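PDB 5CI5: extracellular solute-binding protein family 1 from Pseudothermotoga lettingae, which binds the sugar alpha-D-tagatopyranose and probably delivers a sugar of this kind to an ABC transporter. Local coordinates for residues I27-G30 against G31-E35; P338-R342 against M343-K347; T92-K96 against G97-P101. All coordinates share one frame; numbering follows the deposited sequence.

In the fold
Contact 1 comes first along the chain: residues 27-30 end the strand 25-30 of the mixed sheet, and 31-35 turn off it toward helix 37-51, passing the sugar. Contact 3 follows, where helix 89-95 stops and 97-101 lead on toward helix 103-108; its centre lies about 21 Å from that of contact 1, without touching it. Contact 2 comes last, joining the short strand 339-340 to helix 343-348. All three are local turns in series, so none nests within or crosses another. Contacts 1 and 2 reach the same sheet and meet directly, where Val-33 CG2 packs 4.1 Å from Pro-338 CD.

Contact 1 (I27-G30 against G31-E35); sequences IWIG and GQVAE. With T6T (alpha-D-tagatopyranose), chain C.
At the end of the strand 25-30 the chain swings into a short 3-10 turn that carries a residue of the sugar pocket, and Ile-29 packs back against that turn. Its CG2 methyl lies 4.2 Å from Ala-34 CB and 4.3 Å from Val-33 CG1, a small apolar cluster in the buried interior. Ala-34 suits its place because its single methyl points at the strand, and CB lies 3.7 Å from Ile-29 O. The turn is held by Ala-34 N donating to Gly-31 O and Glu-35 N to Gln-32 O. One water joins strand to turn: it donates to Gly-30 O and accepts from Val-33 N at 3.0 Å. Glycine suits position 31 because the phi of Gly-31 is positive, 102°, and a beta carbon would collide with the carbonyl oxygen of Gly-30.

In this solute-binding protein of the periplasmic-binding fold, the loop after the strand thus brings Gln-32 to the ligand. Its CG stands anti to the carbonyl carbon (chi1 -60°) and the chain bends at chi2, 94°, which carries the amide to the sugar. Gln-32 OE1 accepts a hydrogen bond from O2 of the tagatopyranose at 2.6 Å, while NE2 donates to Asp-248 OD2, a second-shell bond that helps fix which end of the amide faces the sugar. Asp-85, Tyr-135, Asp-137, Arg-139, Trp-301 and Arg-370 supply further hydrogen bonds to the same ligand.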
ATOM      1  N   ILE A  27      -4.005 -19.697   8.187  1.00  9.13           N
ATOM      2  CA  ILE A  27      -3.835 -18.270   7.936  1.00  8.70           C
ATOM      3  C   ILE A  27      -3.201 -18.031   6.568  1.00 10.42           C
ATOM      4  O   ILE A  27      -2.241 -18.683   6.204  1.00 10.91           O
ATOM      5  CB  ILE A  27      -3.005 -17.570   9.053  1.00 10.05           C
ATOM      6  CG1 ILE A  27      -2.930 -16.051   8.819  1.00 10.50           C
ATOM      7  CG2 ILE A  27      -1.599 -18.152   9.198  1.00  8.42           C
ATOM      8  CD1 ILE A  27      -2.276 -15.255   9.962  1.00 14.81           C
ATOM      9  N   TRP A  28      -3.764 -17.091   5.813  1.00  9.16           N
ATOM     10  CA  TRP A  28      -3.180 -16.635   4.563  1.00  9.88           C
ATOM     11  C   TRP A  28      -2.601 -15.258   4.755  1.00 10.33           C
ATOM     12  O   TRP A  28      -3.334 -14.326   5.114  1.00  8.84           O
ATOM     13  CB  TRP A  28      -4.221 -16.594   3.458  1.00  8.64           C
ATOM     14  CG  TRP A  28      -4.586 -17.942   2.958  1.00  8.79           C
ATOM     15  CD1 TRP A  28      -4.225 -19.149   3.495  1.00 11.65           C
ATOM     16  CD2 TRP A  28      -5.362 -18.233   1.790  1.00  8.75           C
ATOM     17  NE1 TRP A  28      -4.743 -20.182   2.727  1.00 14.48           N
ATOM     18  CE2 TRP A  28      -5.435 -19.641   1.676  1.00 12.67           C
ATOM     19  CE3 TRP A  28      -5.997 -17.442   0.824  1.00 12.39           C
ATOM     20  CZ2 TRP A  28      -6.128 -20.265   0.642  1.00 20.37           C
ATOM     21  CZ3 TRP A  28      -6.678 -18.076  -0.203  1.00 14.80           C
ATOM     22  CH2 TRP A  28      -6.736 -19.460  -0.287  1.00 19.66           C
ATOM     23  N   ILE A  29      -1.302 -15.130   4.482  1.00  8.39           N
ATOM     24  CA  ILE A  29      -0.588 -13.869   4.611  1.00 10.20           C
ATOM     25  C   ILE A  29      -0.200 -13.430   3.216  1.00 12.41           C
ATOM     26  O   ILE A  29       0.429 -14.177   2.467  1.00 12.02           O
ATOM     27  CB  ILE A  29       0.647 -14.007   5.499  1.00 11.01           C
ATOM     28  CG1 ILE A  29       0.241 -14.575   6.857  1.00 14.21           C
ATOM     29  CG2 ILE A  29       1.353 -12.658   5.673  1.00 11.24           C
ATOM     30  CD1 ILE A  29       1.373 -15.003   7.742  1.00 12.62           C
ATOM     31  N   GLY A  30      -0.616 -12.218   2.875  1.00 10.27           N
ATOM     32  CA  GLY A  30      -0.445 -11.714   1.534  1.00 11.51           C
ATOM     33  C   GLY A  30       0.142 -10.323   1.465  1.00 10.29           C
ATOM     34  O   GLY A  30       0.026  -9.528   2.395  1.00 12.57           O
ATOM     35  N   GLY A  31       0.790 -10.048   0.341  1.00 11.25           N
ATOM     36  CA  GLY A  31       1.358  -8.744   0.091  1.00  8.65           C
ATOM     37  C   GLY A  31       2.840  -8.766   0.329  1.00 10.29           C
ATOM     38  O   GLY A  31       3.441  -9.818   0.583  1.00 12.39           O
ATOM     39  N   GLN A  32       3.456  -7.595   0.268  1.00  8.65           N
ATOM     40  CA  GLN A  32       4.901  -7.519   0.373  1.00 10.64           C
ATOM     41  C   GLN A  32       5.442  -8.047   1.713  1.00 13.81           C
ATOM     42  O   GLN A  32       6.550  -8.556   1.744  1.00 12.08           O
ATOM     43  CB  GLN A  32       5.354  -6.080   0.149  1.00  9.33           C
ATOM     44  CG  GLN A  32       4.982  -5.513  -1.185  1.00  9.59           C
ATOM     45  CD  GLN A  32       3.685  -4.734  -1.190  1.00  8.03           C
ATOM     46  OE1 GLN A  32       2.760  -4.957  -0.383  1.00  9.26           O
ATOM     47  NE2 GLN A  32       3.595  -3.797  -2.128  1.00 14.62           N
ATOM     48  N   VAL A  33       4.660  -7.964   2.789  1.00 10.76           N
ATOM     49  CA  VAL A  33       5.136  -8.377   4.104  1.00 10.20           C
ATOM     50  C   VAL A  33       5.269  -9.904   4.185  1.00 11.96           C
ATOM     51  O   VAL A  33       5.910 -10.435   5.078  1.00 11.86           O
ATOM     52  CB  VAL A  33       4.199  -7.823   5.231  1.00 11.54           C
ATOM     53  CG1 VAL A  33       3.021  -8.726   5.479  1.00 12.25           C
ATOM     54  CG2 VAL A  33       4.958  -7.623   6.524  1.00 15.83           C
ATOM     55  N   ALA A  34       4.682 -10.612   3.233  1.00 10.35           N
ATOM     56  CA  ALA A  34       4.799 -12.065   3.212  1.00 12.43           C
ATOM     57  C   ALA A  34       6.225 -12.500   2.863  1.00 14.20           C
ATOM     58  O   ALA A  34       6.565 -13.661   3.037  1.00 17.93           O
ATOM     59  CB  ALA A  34       3.787 -12.672   2.231  1.00 15.46           C
ATOM     60  N   GLU A  35       7.074 -11.571   2.416  1.00 14.59           N
ATOM     61  CA  GLU A  35       8.478 -11.917   2.169  1.00 16.83           C
ATOM     62  C   GLU A  35       9.272 -12.138   3.451  1.00 15.43           C
ATOM     63  O   GLU A  35      10.353 -12.729   3.398  1.00 19.43           O
ATOM     64  CB  GLU A  35       9.166 -10.830   1.332  1.00 14.33           C
ATOM     65  CG  GLU A  35       8.481 -10.624   0.004  1.00 17.74           C
ATOM     66  CD  GLU A  35       9.229  -9.671  -0.929  1.00 24.65           C
ATOM     67  OE1 GLU A  35      10.415  -9.362  -0.680  1.00 18.22           O
ATOM     68  OE2 GLU A  35       8.616  -9.248  -1.923  1.00 29.61           O
TER
HETATM   69  O3  T6T C 501      -0.060  -0.024   1.142  1.00  7.87           O
HETATM   70  C3  T6T C 501      -0.252  -1.434   1.106  1.00  7.35           C
HETATM   71  C4  T6T C 501      -1.558  -1.732   0.370  1.00  6.93           C
HETATM   72  O4  T6T C 501      -2.636  -1.004   0.972  1.00  7.46           O
HETATM   73  C5  T6T C 501      -1.379  -1.336  -1.080  1.00  6.51           C
HETATM   74  O5  T6T C 501      -2.573  -1.604  -1.817  1.00  8.17           O
HETATM   75  C6  T6T C 501      -0.186  -2.068  -1.684  1.00  6.41           C
HETATM   76  O6  T6T C 501       0.988  -1.729  -0.948  1.00  8.35           O
HETATM   77  C2  T6T C 501       0.917  -2.082   0.437  1.00  5.91           C
HETATM   78  O2  T6T C 501       0.809  -3.506   0.558  1.00  7.34           O
HETATM   79  C1  T6T C 501       2.249  -1.640   1.082  1.00  8.87           C
HETATM   80  O1  T6T C 501       2.305  -1.853   2.444  1.00  8.76           O
HETATM   81  O   HOH W   1       1.773  -7.043   2.852  1.00 13.21           O

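Contact 2 (P338-R342 against M343-K347); sequences PMPTR and MDVCK
Arg-342 reaches forward along the first turn of the helix to Asp-344, and its side chain can be followed atom by atom. CB starts 3.3 Å from Asp-344 OD1; CD then passes Val-345 CG2 at 4.0 Å. The chain is extended at chi2 and bends at chi3 (70°), which turns the guanidinium side-on to the carboxylate. NE donates to Asp-344 OD1 at 3.0 Å, and NH2 donates almost straight (176°) to Asp-344 OD2 at 2.9 Å. Both oxygens use their syn lone pairs, and the two flat groups lie within 13° of coplanar, so the paired bonds fix the rotation of each. NH1 turns to other partners, the carboxylate of Glu-110 and the carbonyl of Thr-323. An alanine here is likely to leave Asp-344 without its charged mate and to take from Glu-110 its salt bridge with NH1.

Arg-342 also holds the N-cap position of helix 343-348, the element that follows the short strand 339-340, antiparallel to strand 128-138, and its carbonyl takes the first helical bond, from Cys-346 N at 3.2 Å.

Before the cap, the chain folds back on the helix through apolar groups. Pro-340 offers the flank of its ring: CG touches Val-345 CG1 at 3.6 Å, and CD lies 3.7 Å from Cys-346 SG. A proline fits a place where a rigid, compact apolar group must face the helix, with Trp-328 and Val-332 of helix 325-335 also touching it. Selenomethionine Met-339 passes its CG by the same sulfur and carries on among Trp-357, Ile-360 and Phe-361 of helix 355-363.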
ATOM      1  N   PRO A 338       6.502  -2.922   8.860  1.00 11.18           N
ATOM      2  CA  PRO A 338       5.825  -1.662   8.527  1.00 12.47           C
ATOM      3  C   PRO A 338       5.286  -0.960   9.777  1.00 11.15           C
ATOM      4  O   PRO A 338       5.695  -1.280  10.892  1.00 11.33           O
ATOM      5  CB  PRO A 338       4.668  -2.097   7.609  1.00 13.31           C
ATOM      6  CG  PRO A 338       4.918  -3.555   7.286  1.00 16.13           C
ATOM      7  CD  PRO A 338       5.713  -4.090   8.439  1.00 12.06           C
HETATM    8  N   MSE A 339       4.358  -0.027   9.602  1.00  9.59           N
HETATM    9  CA  MSE A 339       3.847   0.729  10.718  1.00 11.99           C
HETATM   10  C   MSE A 339       2.808  -0.069  11.498  1.00 11.66           C
HETATM   11  O   MSE A 339       1.870  -0.626  10.905  1.00  9.54           O
HETATM   12  CB  MSE A 339       3.230   2.036  10.224  1.00 10.20           C
HETATM   13  CG  MSE A 339       2.697   2.929  11.303  1.00  8.20           C
HETATM   14 SE   MSE A 339       2.223   4.637  10.487  0.69 13.69          SE
HETATM   15  CE  MSE A 339       1.007   5.285  11.794  1.00 13.56           C
ATOM     16  N   PRO A 340       2.966  -0.125  12.831  1.00  7.75           N
ATOM     17  CA  PRO A 340       1.936  -0.794  13.620  1.00  8.83           C
ATOM     18  C   PRO A 340       0.614  -0.052  13.513  1.00  7.54           C
ATOM     19  O   PRO A 340       0.608   1.178  13.492  1.00  9.19           O
ATOM     20  CB  PRO A 340       2.467  -0.727  15.071  1.00 11.99           C
ATOM     21  CG  PRO A 340       3.960  -0.380  14.961  1.00 10.73           C
ATOM     22  CD  PRO A 340       4.137   0.295  13.638  1.00 10.59           C
ATOM     23  N   THR A 341      -0.488  -0.790  13.456  1.00  9.59           N
ATOM     24  CA  THR A 341      -1.812  -0.191  13.606  1.00  8.82           C
ATOM     25  C   THR A 341      -2.101   0.223  15.054  1.00  9.86           C
ATOM     26  O   THR A 341      -3.031   0.973  15.275  1.00  9.59           O
ATOM     27  CB  THR A 341      -2.910  -1.141  13.146  1.00  9.74           C
ATOM     28  OG1 THR A 341      -2.849  -2.361  13.901  1.00  9.25           O
ATOM     29  CG2 THR A 341      -2.735  -1.427  11.665  1.00  7.46           C
ATOM     30  N   ARG A 342      -1.310  -0.264  16.014  1.00  8.38           N
ATOM     31  CA  ARG A 342      -1.453   0.127  17.426  1.00  6.49           C
ATOM     32  C   ARG A 342      -0.668   1.402  17.761  1.00  9.60           C
ATOM     33  O   ARG A 342       0.544   1.468  17.560  1.00 10.61           O
ATOM     34  CB  ARG A 342      -0.962  -0.974  18.360  1.00  8.23           C
ATOM     35  CG  ARG A 342      -1.724  -2.307  18.325  1.00 12.55           C
ATOM     36  CD  ARG A 342      -1.096  -3.278  19.319  1.00 11.86           C
ATOM     37  NE  ARG A 342      -1.372  -2.821  20.686  1.00 10.66           N
ATOM     38  CZ  ARG A 342      -2.252  -3.346  21.526  1.00 11.34           C
ATOM     39  NH1 ARG A 342      -2.970  -4.417  21.208  1.00 13.37           N
ATOM     40  NH2 ARG A 342      -2.411  -2.784  22.721  1.00 13.03           N
HETATM   41  N   MSE A 343      -1.369   2.375  18.332  1.00  8.42           N
HETATM   42  CA  MSE A 343      -0.785   3.649  18.742  1.00  9.01           C
HETATM   43  C   MSE A 343       0.260   3.440  19.834  1.00 11.83           C
HETATM   44  O   MSE A 343       1.353   4.003  19.752  1.00 12.98           O
HETATM   45  CB  MSE A 343      -1.865   4.602  19.235  1.00  9.88           C
HETATM   46  CG  MSE A 343      -2.732   5.107  18.132  1.00  8.82           C
HETATM   47 SE   MSE A 343      -3.888   6.554  18.692  0.71 15.09          SE
HETATM   48  CE  MSE A 343      -5.131   5.499  19.719  1.00 19.88           C
ATOM     49  N   ASP A 344      -0.057   2.613  20.833  1.00  9.68           N
ATOM     50  CA  ASP A 344       0.881   2.435  21.943  1.00 11.47           C
ATOM     51  C   ASP A 344       2.221   1.861  21.453  1.00 15.15           C
ATOM     52  O   ASP A 344       3.259   2.324  21.900  1.00 12.80           O
ATOM     53  CB  ASP A 344       0.291   1.591  23.079  1.00 14.75           C
ATOM     54  CG  ASP A 344      -0.321   0.254  22.636  1.00 15.22           C
ATOM     55  OD1 ASP A 344      -0.190  -0.166  21.456  1.00 13.14           O
ATOM     56  OD2 ASP A 344      -0.932  -0.397  23.528  1.00 14.43           O
ATOM     57  N   VAL A 345       2.229   0.923  20.503  1.00 11.86           N
ATOM     58  CA  VAL A 345       3.496   0.439  19.965  1.00 11.29           C
ATOM     59  C   VAL A 345       4.255   1.515  19.187  1.00 12.04           C
ATOM     60  O   VAL A 345       5.494   1.632  19.298  1.00 11.98           O
ATOM     61  CB  VAL A 345       3.268  -0.792  19.065  1.00  9.63           C
ATOM     62  CG1 VAL A 345       4.542  -1.257  18.445  1.00  9.86           C
ATOM     63  CG2 VAL A 345       2.658  -1.913  19.874  1.00 17.19           C
ATOM     64  N   CYS A 346       3.529   2.291  18.383  1.00  9.13           N
ATOM     65  CA  CYS A 346       4.153   3.371  17.635  1.00 13.49           C
ATOM     66  C   CYS A 346       4.836   4.362  18.574  1.00 14.38           C
ATOM     67  O   CYS A 346       5.912   4.868  18.270  1.00 13.30           O
ATOM     68  CB  CYS A 346       3.119   4.102  16.786  1.00 12.42           C
ATOM     69  SG  CYS A 346       2.554   3.161  15.319  1.00 11.70           S
ATOM     70  N   LYS A 347       4.206   4.613  19.718  1.00 13.23           N
ATOM     71  CA  LYS A 347       4.627   5.669  20.623  1.00 13.43           C
ATOM     72  C   LYS A 347       5.710   5.177  21.574  1.00 14.38           C
ATOM     73  O   LYS A 347       6.580   5.951  21.990  1.00 16.70           O
ATOM     74  CB  LYS A 347       3.438   6.196  21.427  1.00 15.96           C
ATOM     75  CG  LYS A 347       2.390   6.936  20.591  1.00 12.30           C
ATOM     76  CD  LYS A 347       1.094   7.070  21.355  1.00 11.07           C
ATOM     77  CE  LYS A 347      -0.008   7.703  20.501  1.00 12.25           C
ATOM     78  NZ  LYS A 347      -1.276   7.790  21.297  1.00 13.82           N
TER

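Contact 3 (T92-K96 against G97-P101); sequences TFAEK and GWLEP
Trp-98 N and Gly-97 N turn back to the carbonyls of Phe-93 and Ala-94, which the last turn of helix 89-95 presents to the chain beyond it. Gly-97 N donates to Ala-94 O at 3.0 Å, though from well above the carbonyl plane. Trp-98 N donates to Phe-93 O at 3.2 Å with an N-H...O angle of 155°. That oxygen also accepts from Lys-96 N, and the two donors reach it from opposite faces of its plane. Ala-94 O has a second partner in a water, which donates to it and accepts from Leu-99 N, so the amide of Leu-99 is satisfied through solvent. Gly-97 O finds the hydroxyl of Ser-307, and the backbone of Trp-98 also bonds that of Ser-307.

Lys-96 runs alongside Trp-98, and its CD methylene sits over one face of the indole, 3.4 Å from the centroid of the six-membered ring, a CH-pi contact. The long aliphatic part of a lysine suits this: it covers the ring, while its bend at chi4 takes the amine onward at the protein surface. Phe-93 CD1 comes to the edge of the indole, 3.7 Å from Trp-98 CE3, with the two ring planes inclined at 38°. Leu-99 packs on the CB of Phe-93, its CG 3.7 Å from that atom, and CD1 leans toward Ala-94.

Glycine fits at 97 because the phi of Gly-97 is 81°, where a beta carbon would run into the carbonyl oxygen of Lys-96. Positive phi at this residue, with two bonds back into the last turn, is the Schellman motif that ends an alpha-helix.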
ATOM      1  N   THR A  92     -15.682  -4.655  -0.125  1.00  9.86           N
ATOM      2  CA  THR A  92     -16.041  -5.491  -1.263  1.00  8.84           C
ATOM      3  C   THR A  92     -16.493  -6.888  -0.781  1.00  8.92           C
ATOM      4  O   THR A  92     -17.561  -7.396  -1.184  1.00 10.13           O
ATOM      5  CB  THR A  92     -14.864  -5.635  -2.224  1.00  9.83           C
ATOM      6  OG1 THR A  92     -14.497  -4.339  -2.699  1.00 13.11           O
ATOM      7  CG2 THR A  92     -15.191  -6.515  -3.401  1.00 10.33           C
ATOM      8  N   PHE A  93     -15.690  -7.513   0.076  1.00  8.26           N
ATOM      9  CA  PHE A  93     -16.021  -8.874   0.518  1.00  8.52           C
ATOM     10  C   PHE A  93     -17.214  -8.892   1.467  1.00  8.86           C
ATOM     11  O   PHE A  93     -18.041  -9.808   1.412  1.00  8.98           O
ATOM     12  CB  PHE A  93     -14.832  -9.545   1.221  1.00  8.97           C
ATOM     13  CG  PHE A  93     -13.564  -9.631   0.391  1.00  9.50           C
ATOM     14  CD1 PHE A  93     -13.583  -9.620  -0.993  1.00  7.97           C
ATOM     15  CD2 PHE A  93     -12.346  -9.727   1.035  1.00 10.03           C
ATOM     16  CE1 PHE A  93     -12.389  -9.684  -1.715  1.00  9.44           C
ATOM     17  CE2 PHE A  93     -11.163  -9.810   0.329  1.00 10.50           C
ATOM     18  CZ  PHE A  93     -11.197  -9.799  -1.058  1.00  7.94           C
ATOM     19  N   ALA A  94     -17.311  -7.880   2.337  1.00  8.23           N
ATOM     20  CA  ALA A  94     -18.368  -7.821   3.351  1.00  9.81           C
ATOM     21  C   ALA A  94     -19.743  -7.671   2.703  1.00  9.68           C
ATOM     22  O   ALA A  94     -20.726  -8.215   3.186  1.00  9.40           O
ATOM     23  CB  ALA A  94     -18.114  -6.658   4.326  1.00  9.28           C
ATOM     24  N   GLU A  95     -19.784  -6.930   1.606  1.00  8.44           N
ATOM     25  CA  GLU A  95     -21.028  -6.656   0.892  1.00 10.11           C
ATOM     26  C   GLU A  95     -21.645  -7.945   0.363  1.00 10.12           C
ATOM     27  O   GLU A  95     -22.874  -8.066   0.243  1.00 10.53           O
ATOM     28  CB  GLU A  95     -20.783  -5.670  -0.246  1.00  9.45           C
ATOM     29  CG  GLU A  95     -22.081  -5.182  -0.925  1.00  9.71           C
ATOM     30  CD  GLU A  95     -22.621  -6.108  -1.990  1.00 14.29           C
ATOM     31  OE1 GLU A  95     -21.828  -6.819  -2.634  1.00 14.25           O
ATOM     32  OE2 GLU A  95     -23.868  -6.152  -2.177  1.00 15.85           O
ATOM     33  N   LYS A  96     -20.793  -8.926   0.078  1.00  8.47           N
ATOM     34  CA  LYS A  96     -21.229 -10.195  -0.461  1.00 10.09           C
ATOM     35  C   LYS A  96     -21.606 -11.221   0.614  1.00 10.47           C
ATOM     36  O   LYS A  96     -22.092 -12.304   0.293  1.00 10.56           O
ATOM     37  CB  LYS A  96     -20.138 -10.800  -1.353  1.00 16.63           C
ATOM     38  CG  LYS A  96     -19.870  -9.962  -2.591  1.00 15.84           C
ATOM     39  CD  LYS A  96     -18.815 -10.528  -3.464  1.00 30.46           C
ATOM     40  CE  LYS A  96     -18.787  -9.790  -4.802  1.00 39.51           C
ATOM     41  NZ  LYS A  96     -20.037 -10.053  -5.589  1.00 42.04           N
ATOM     42  N   GLY A  97     -21.380 -10.886   1.877  1.00 10.27           N
ATOM     43  CA  GLY A  97     -21.582 -11.829   2.962  1.00 10.99           C
ATOM     44  C   GLY A  97     -20.429 -12.799   3.171  1.00  8.52           C
ATOM     45  O   GLY A  97     -20.585 -13.821   3.810  1.00 10.91           O
ATOM     46  N   TRP A  98     -19.264 -12.485   2.611  1.00  8.88           N
ATOM     47  CA  TRP A  98     -18.132 -13.407   2.649  1.00  8.08           C
ATOM     48  C   TRP A  98     -17.350 -13.351   3.947  1.00  7.74           C
ATOM     49  O   TRP A  98     -16.521 -14.244   4.211  1.00 10.35           O
ATOM     50  CB  TRP A  98     -17.191 -13.102   1.495  1.00 10.04           C
ATOM     51  CG  TRP A  98     -17.684 -13.499   0.136  1.00  9.04           C
ATOM     52  CD1 TRP A  98     -18.784 -14.239  -0.174  1.00 11.57           C
ATOM     53  CD2 TRP A  98     -17.067 -13.154  -1.116  1.00  9.22           C
ATOM     54  NE1 TRP A  98     -18.886 -14.377  -1.536  1.00 12.02           N
ATOM     55  CE2 TRP A  98     -17.847 -13.718  -2.135  1.00  9.99           C
ATOM     56  CE3 TRP A  98     -15.937 -12.408  -1.467  1.00 10.02           C
ATOM     57  CZ2 TRP A  98     -17.516 -13.588  -3.494  1.00 12.97           C
ATOM     58  CZ3 TRP A  98     -15.603 -12.292  -2.815  1.00 14.70           C
ATOM     59  CH2 TRP A  98     -16.407 -12.862  -3.807  1.00 12.48           C
ATOM     60  N   LEU A  99     -17.571 -12.303   4.739  1.00  7.97           N
ATOM     61  CA  LEU A  99     -16.811 -12.078   5.974  1.00  8.69           C
ATOM     62  C   LEU A  99     -17.648 -12.120   7.257  1.00 10.85           C
ATOM     63  O   LEU A  99     -18.752 -11.599   7.330  1.00  9.98           O
ATOM     64  CB  LEU A  99     -16.096 -10.720   5.910  1.00  8.49           C
ATOM     65  CG  LEU A  99     -15.108 -10.514   4.766  1.00  7.89           C
ATOM     66  CD1 LEU A  99     -14.422  -9.159   4.919  1.00  7.38           C
ATOM     67  CD2 LEU A  99     -14.051 -11.603   4.635  1.00  7.10           C
ATOM     68  N   GLU A 100     -17.085 -12.763   8.267  1.00 10.59           N
ATOM     69  CA  GLU A 100     -17.658 -12.770   9.616  1.00  8.47           C
ATOM     70  C   GLU A 100     -17.531 -11.384  10.243  1.00  9.68           C
ATOM     71  O   GLU A 100     -16.461 -10.788  10.188  1.00 10.97           O
ATOM     72  CB  GLU A 100     -16.928 -13.806  10.471  1.00 10.63           C
ATOM     73  CG  GLU A 100     -17.447 -13.956  11.893  1.00  9.31           C
ATOM     74  CD  GLU A 100     -18.710 -14.777  11.999  1.00 10.00           C
ATOM     75  OE1 GLU A 100     -19.270 -15.228  10.966  1.00 11.14           O
ATOM     76  OE2 GLU A 100     -19.136 -15.013  13.142  1.00 13.15           O
ATOM     77  N   PRO A 101     -18.620 -10.853  10.833  1.00  8.64           N
ATOM     78  CA  PRO A 101     -18.481  -9.560  11.522  1.00  9.83           C
ATOM     79  C   PRO A 101     -17.559  -9.680  12.725  1.00 11.22           C
ATOM     80  O   PRO A 101     -17.470 -10.744  13.360  1.00 10.21           O
ATOM     81  CB  PRO A 101     -19.917  -9.224  11.967  1.00 10.48           C
ATOM     82  CG  PRO A 101     -20.576 -10.556  12.088  1.00 11.26           C
ATOM     83  CD  PRO A 101     -19.981 -11.396  10.973  1.00 11.21           C
TER
HETATM   84  O   HOH W   2     -19.755 -10.307   5.042  1.00  8.47           O